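Local atomic coordinates of twin-arginine translocation pathway signal (Rhodoferax ferrireducens, PDB entry 5IM2), a protein that probably serves as the extracytoplasmic solute-binding protein of a TRAP transporter and holds a copurified benzoate in its ligand pocket. Residues A[139-144]-A[359-364]; A[177-182]-A[316-321]. All coordinates share one frame; numbering follows the deposited sequence.

Contact 1: A[139-144]-A[359-364]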
loop_
_atom_site.group_PDB
_atom_site.type_symbol
_atom_site.label_atom_id
_atom_site.label_comp_id
_atom_site.label_asym_id
_atom_site.label_seq_id
_atom_site.Cartn_x
_atom_site.Cartn_y
_atom_site.Cartn_z
ATOM N N GLU A 139 -9.099 -6.983 -1.197
ATOM C CA GLU A 139 -8.877 -8.426 -1.127
ATOM C C GLU A 139 -8.618 -8.998 -2.518
ATOM O O GLU A 139 -7.620 -9.690 -2.746
ATOM C CB GLU A 139 -10.063 -9.146 -0.479
ATOM C CG GLU A 139 -9.864 -10.636 -0.369
ATOM C CD GLU A 139 -11.106 -11.333 0.143
ATOM O OE1 GLU A 139 -12.121 -10.634 0.417
ATOM O OE2 GLU A 139 -11.077 -12.586 0.228
ATOM N N ALA A 140 -9.513 -8.715 -3.455
ATOM C CA ALA A 140 -9.358 -9.227 -4.818
ATOM C C ALA A 140 -8.081 -8.720 -5.472
ATOM O O ALA A 140 -7.325 -9.499 -6.078
ATOM C CB ALA A 140 -10.603 -8.854 -5.628
ATOM N N THR A 141 -7.815 -7.419 -5.353
ATOM C CA THR A 141 -6.640 -6.825 -5.987
ATOM C C THR A 141 -5.343 -7.315 -5.351
ATOM O O THR A 141 -4.313 -7.429 -6.034
ATOM C CB THR A 141 -6.772 -5.304 -5.934
ATOM O OG1 THR A 141 -8.040 -4.950 -6.512
ATOM C CG2 THR A 141 -5.685 -4.621 -6.733
ATOM N N SER A 142 -5.355 -7.557 -4.026
ATOM C CA SER A 142 -4.204 -8.182 -3.383
ATOM C C SER A 142 -3.942 -9.582 -3.922
ATOM O O SER A 142 -2.788 -9.977 -4.099
ATOM C CB SER A 142 -4.426 -8.270 -1.869
ATOM O OG SER A 142 -4.454 -6.968 -1.284
ATOM N N ARG A 143 -4.994 -10.384 -4.095
ATOM C CA ARG A 143 -4.795 -11.716 -4.654
ATOM C C ARG A 143 -4.195 -11.616 -6.047
ATOM O O ARG A 143 -3.291 -12.374 -6.405
ATOM C CB ARG A 143 -6.118 -12.467 -4.704
ATOM C CG ARG A 143 -6.646 -12.833 -3.364
ATOM C CD ARG A 143 -8.109 -13.324 -3.438
ATOM N NE ARG A 143 -8.260 -14.536 -4.233
ATOM C CZ ARG A 143 -8.284 -15.766 -3.743
ATOM N NH1 ARG A 143 -8.163 -15.975 -2.442
ATOM N NH2 ARG A 143 -8.415 -16.803 -4.574
ATOM N N ALA A 144 -4.709 -10.691 -6.847
ATOM C CA ALA A 144 -4.178 -10.451 -8.191
ATOM C C ALA A 144 -2.715 -10.053 -8.161
ATOM O O ALA A 144 -1.933 -10.482 -9.012
ATOM C CB ALA A 144 -5.013 -9.371 -8.889
ATOM N N ALA A 359 -6.729 -8.473 -16.140
ATOM C CA ALA A 359 -7.386 -9.778 -16.162
ATOM C C ALA A 359 -7.357 -10.437 -14.789
ATOM O O ALA A 359 -8.330 -11.101 -14.392
ATOM C CB ALA A 359 -6.716 -10.691 -17.187
ATOM N N LEU A 360 -6.226 -10.332 -14.080
ATOM C CA LEU A 360 -6.096 -10.996 -12.778
ATOM C C LEU A 360 -6.986 -10.333 -11.746
ATOM O O LEU A 360 -7.596 -11.017 -10.906
ATOM C CB LEU A 360 -4.612 -11.012 -12.328
ATOM C CG LEU A 360 -3.688 -11.975 -13.086
ATOM C CD1 LEU A 360 -2.245 -11.929 -12.618
ATOM C CD2 LEU A 360 -4.207 -13.423 -12.988
ATOM N N ILE A 361 -7.104 -9.007 -11.804
ATOM C CA ILE A 361 -8.042 -8.305 -10.928
ATOM C C ILE A 361 -9.463 -8.782 -11.213
ATOM O O ILE A 361 -10.246 -9.067 -10.300
ATOM C CB ILE A 361 -7.902 -6.784 -11.128
ATOM C CG1 ILE A 361 -6.549 -6.354 -10.569
ATOM C CG2 ILE A 361 -9.047 -6.038 -10.475
ATOM C CD1 ILE A 361 -6.150 -4.904 -10.894
ATOM N N ALA A 362 -9.810 -8.896 -12.501
ATOM C CA ALA A 362 -11.138 -9.377 -12.875
ATOM C C ALA A 362 -11.405 -10.779 -12.352
ATOM O O ALA A 362 -12.499 -11.067 -11.848
ATOM C CB ALA A 362 -11.264 -9.366 -14.395
ATOM N N LYS A 363 -10.427 -11.673 -12.498
ATOM C CA LYS A 363 -10.595 -13.055 -12.064
ATOM C C LYS A 363 -10.768 -13.163 -10.560
ATOM O O LYS A 363 -11.621 -13.908 -10.069
ATOM C CB LYS A 363 -9.394 -13.878 -12.482
ATOM C CG LYS A 363 -9.533 -15.322 -12.081
ATOM C CD LYS A 363 -8.472 -16.153 -12.706
ATOM C CE LYS A 363 -7.165 -15.939 -12.018
ATOM N NZ LYS A 363 -6.108 -16.847 -12.527
ATOM N N HIS A 364 -9.913 -12.499 -9.806
ATOM C CA HIS A 364 -10.011 -12.667 -8.367
ATOM C C HIS A 364 -11.167 -11.899 -7.772
ATOM O O HIS A 364 -11.541 -12.168 -6.631
ATOM C CB HIS A 364 -8.697 -12.263 -7.706
ATOM C CG HIS A 364 -7.617 -13.269 -7.912
ATOM N ND1 HIS A 364 -7.548 -14.452 -7.202
ATOM C CD2 HIS A 364 -6.582 -13.294 -8.785
ATOM C CE1 HIS A 364 -6.510 -15.154 -7.624
ATOM N NE2 HIS A 364 -5.905 -14.470 -8.578
#
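His-364 meets Arg-143 at about a right angle where helix 138-152 packs on helix 350-367. CB of Arg-143 sits over one face of the imidazole in a CH-pi contact, 3.8 Å from the ring centroid and displaced toward the rim. From there the arginine chain bends at chi3, which swings the guanidinium round to the ND1 side, its plane 61° from that of the ring. Arg-143 NE then donates to His-364 ND1 over 3.1 Å, with an N-H...N angle of 152°; the donor approaches tilted out of the imidazole plane.

Beside this pair the backbones come close, because Ala-140 and Ala-144 put only methyl groups against helix 350-367. The segment axes approach to 7.9 Å at 129° between their directions. Ala-140 CB touches the backbone of His-364, and the histidine CB lies 3.5 Å from Ala-140 O. One turn on, Ala-144 CB presses against the Leu-360 main chain, 3.6 Å from its carbonyl C, and meets Ile-361 CG1 at 3.8 Å. Farther along the flank, Ile-361 CD1 loosely touches Thr-141 CG2, while the threonine hydroxyl bonds back to Asn-137 O. This is plain helix-helix packing, setting the C-terminal helix 350-367 on helix 138-152.

Through NE2 the imidazole also hydrogen-bonds to Glu-147 OE1. With an alanine here instead of His-364, Arg-143 NE and Glu-147 OE1 would probably each lose this partner, and a gap would open beneath Arg-143 CB.

ND1 accepts from the arginine, so NE2 probably carries the proton given to Glu-147, consistent with a neutral histidine bridging two oppositely charged side chains of one helix; the two bonds, at ND1 and NE2, would hold the ring against rotation about chi2.

Contact 2: A[177-182]-A[316-321]; sequences DKQIKT and TIYAIP
Lys-181 lays its aliphatic chain across the ring of Tyr-318, and this is the main van der Waals contact between the loop 177-182 and the strand 316-320. Lys-181 CG stands over one face, 3.9 Å from the ring centroid and 19° off its normal, a CH-pi contact; farther along the extended chain, CE reaches CE1 of the same ring. In Tyr-318, the CG anti to the backbone N (chi1 176°) places the ring under the lysine chain. Looser van der Waals touches set carbons against polar atoms: Ile-320 CG1 packs 4.0 Å from Lys-181 O, and Thr-316 CG2 meets Gln-179 NE2 at 3.6 Å.

Polar links between the segments run through water. One water accepts from Gln-179 NE2 and donates to Thr-316 O, both at 3.0 Å. A second, in the plane of the tyrosine ring at its edge, donates to Lys-181 O and is hydrogen-bonded to Tyr-318 OH.

Strand 316-320 is the outermost strand of a six-stranded mixed sheet, backbone-bonded to strand 247-251, and the loop packs against its side chains. Ile-180 O bonds to Ser-249 OG of that neighbouring strand, while Ile-320 also touches Phe-328 of helix 322-332.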
loop_
_atom_site.group_PDB
_atom_site.type_symbol
_atom_site.label_atom_id
_atom_site.label_comp_id
_atom_site.label_asym_id
_atom_site.label_seq_id
_atom_site.Cartn_x
_atom_site.Cartn_y
_atom_site.Cartn_z
ATOM N N ASP A 177 -7.474 23.020 3.884
ATOM C CA ASP A 177 -8.266 24.228 3.653
ATOM C C ASP A 177 -9.244 24.141 2.485
ATOM O O ASP A 177 -10.290 24.800 2.524
ATOM C CB ASP A 177 -7.341 25.426 3.391
ATOM C CG ASP A 177 -6.350 25.676 4.517
ATOM O OD1 ASP A 177 -6.774 25.864 5.680
ATOM O OD2 ASP A 177 -5.130 25.690 4.231
ATOM N N LYS A 178 -8.907 23.412 1.417
ATOM C CA LYS A 178 -9.712 23.410 0.195
ATOM C C LYS A 178 -10.481 22.107 0.075
ATOM O O LYS A 178 -9.889 21.028 0.110
ATOM C CB LYS A 178 -8.878 23.592 -1.086
ATOM C CG LYS A 178 -9.779 24.187 -2.210
ATOM C CD LYS A 178 -9.097 24.522 -3.513
ATOM C CE LYS A 178 -10.013 25.381 -4.397
ATOM N NZ LYS A 178 -9.752 26.865 -4.276
ATOM N N GLN A 179 -11.795 22.215 -0.101
ATOM C CA GLN A 179 -12.563 21.037 -0.475
ATOM C C GLN A 179 -12.314 20.675 -1.934
ATOM O O GLN A 179 -12.323 21.539 -2.813
ATOM C CB GLN A 179 -14.042 21.290 -0.251
ATOM C CG GLN A 179 -14.928 20.127 -0.649
ATOM C CD GLN A 179 -16.362 20.349 -0.211
ATOM O OE1 GLN A 179 -17.031 21.282 -0.675
ATOM N NE2 GLN A 179 -16.840 19.502 0.695
ATOM N N ILE A 180 -12.123 19.386 -2.195
ATOM C CA ILE A 180 -11.847 18.876 -3.537
ATOM C C ILE A 180 -13.151 18.310 -4.094
ATOM O O ILE A 180 -13.542 17.185 -3.775
ATOM C CB ILE A 180 -10.743 17.812 -3.524
ATOM C CG1 ILE A 180 -9.471 18.321 -2.822
ATOM C CG2 ILE A 180 -10.446 17.345 -4.940
ATOM C CD1 ILE A 180 -8.953 19.606 -3.359
ATOM N N LYS A 181 -13.855 19.086 -4.914
ATOM C CA LYS A 181 -15.032 18.561 -5.596
ATOM C C LYS A 181 -14.736 18.135 -7.024
ATOM O O LYS A 181 -15.292 17.138 -7.501
ATOM C CB LYS A 181 -16.155 19.593 -5.602
ATOM C CG LYS A 181 -16.971 19.623 -4.332
ATOM C CD LYS A 181 -18.121 20.589 -4.508
ATOM C CE LYS A 181 -19.264 20.303 -3.570
ATOM N NZ LYS A 181 -20.483 21.004 -4.044
ATOM N N THR A 182 -13.871 18.877 -7.718
ATOM C CA THR A 182 -13.428 18.551 -9.065
ATOM C C THR A 182 -11.905 18.603 -9.133
ATOM O O THR A 182 -11.237 19.145 -8.247
ATOM C CB THR A 182 -14.007 19.533 -10.093
ATOM O OG1 THR A 182 -13.466 20.835 -9.842
ATOM C CG2 THR A 182 -15.514 19.617 -9.983
ATOM N N THR A 316 -15.427 17.688 7.202
ATOM C CA THR A 316 -16.320 17.641 6.055
ATOM C C THR A 316 -15.845 16.552 5.100
ATOM O O THR A 316 -14.725 16.618 4.582
ATOM C CB THR A 316 -16.370 18.997 5.353
ATOM O OG1 THR A 316 -16.734 20.009 6.306
ATOM C CG2 THR A 316 -17.392 18.987 4.219
ATOM N N ILE A 317 -16.700 15.558 4.884
ATOM C CA ILE A 317 -16.455 14.454 3.970
ATOM C C ILE A 317 -17.355 14.645 2.764
ATOM O O ILE A 317 -18.571 14.827 2.906
ATOM C CB ILE A 317 -16.751 13.091 4.618
ATOM C CG1 ILE A 317 -15.896 12.864 5.851
ATOM C CG2 ILE A 317 -16.544 11.986 3.618
ATOM C CD1 ILE A 317 -16.308 11.610 6.614
ATOM N N TYR A 318 -16.774 14.522 1.585
ATOM C CA TYR A 318 -17.487 14.603 0.324
ATOM C C TYR A 318 -17.173 13.359 -0.493
ATOM O O TYR A 318 -16.037 12.874 -0.484
ATOM C CB TYR A 318 -17.078 15.861 -0.433
ATOM C CG TYR A 318 -17.686 16.014 -1.808
ATOM C CD1 TYR A 318 -19.010 16.390 -1.962
ATOM C CD2 TYR A 318 -16.930 15.792 -2.957
ATOM C CE1 TYR A 318 -19.567 16.539 -3.216
ATOM C CE2 TYR A 318 -17.480 15.937 -4.221
ATOM C CZ TYR A 318 -18.800 16.307 -4.347
ATOM O OH TYR A 318 -19.365 16.470 -5.596
ATOM N N ALA A 319 -18.183 12.838 -1.185
ATOM C CA ALA A 319 -18.007 11.707 -2.080
ATOM C C ALA A 319 -18.123 12.198 -3.515
ATOM O O ALA A 319 -19.174 12.705 -3.924
ATOM C CB ALA A 319 -19.028 10.608 -1.817
ATOM N N ILE A 320 -17.051 12.020 -4.275
ATOM C CA ILE A 320 -17.010 12.431 -5.672
ATOM C C ILE A 320 -17.848 11.440 -6.482
ATOM O O ILE A 320 -17.544 10.236 -6.493
ATOM C CB ILE A 320 -15.556 12.505 -6.173
ATOM C CG1 ILE A 320 -14.837 13.669 -5.498
ATOM C CG2 ILE A 320 -15.488 12.679 -7.692
ATOM C CD1 ILE A 320 -13.306 13.581 -5.619
ATOM N N PRO A 321 -18.903 11.896 -7.154
ATOM C CA PRO A 321 -19.780 10.978 -7.894
ATOM C C PRO A 321 -19.100 10.392 -9.123
ATOM O O PRO A 321 -18.083 10.884 -9.614
ATOM C CB PRO A 321 -20.974 11.858 -8.285
ATOM C CG PRO A 321 -20.452 13.248 -8.261
ATOM C CD PRO A 321 -19.367 13.291 -7.229
HETATM O O HOH W 1 -14.668 17.710 1.743
HETATM O O HOH W 2 -17.770 16.362 -7.704
#

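Starting from the N terminus, the chain reaches 139-144 on helix 138-152 first, then passes through 177-182, the loop between strands 171-175 and 190-193. Segment 316-321 closes contact 2 after an excursion of 133 residues, and only near the C terminus does 359-364, on helix 350-367, close contact 1. Contact 2 is therefore nested inside the larger loop of contact 1. The two do not touch: their centres are 29 Å apart and their nearest atoms about 18 Å. Contact 1 ties the late helix to one in the first half of the chain; contact 2 joins a loop to the edge of the six-stranded sheet.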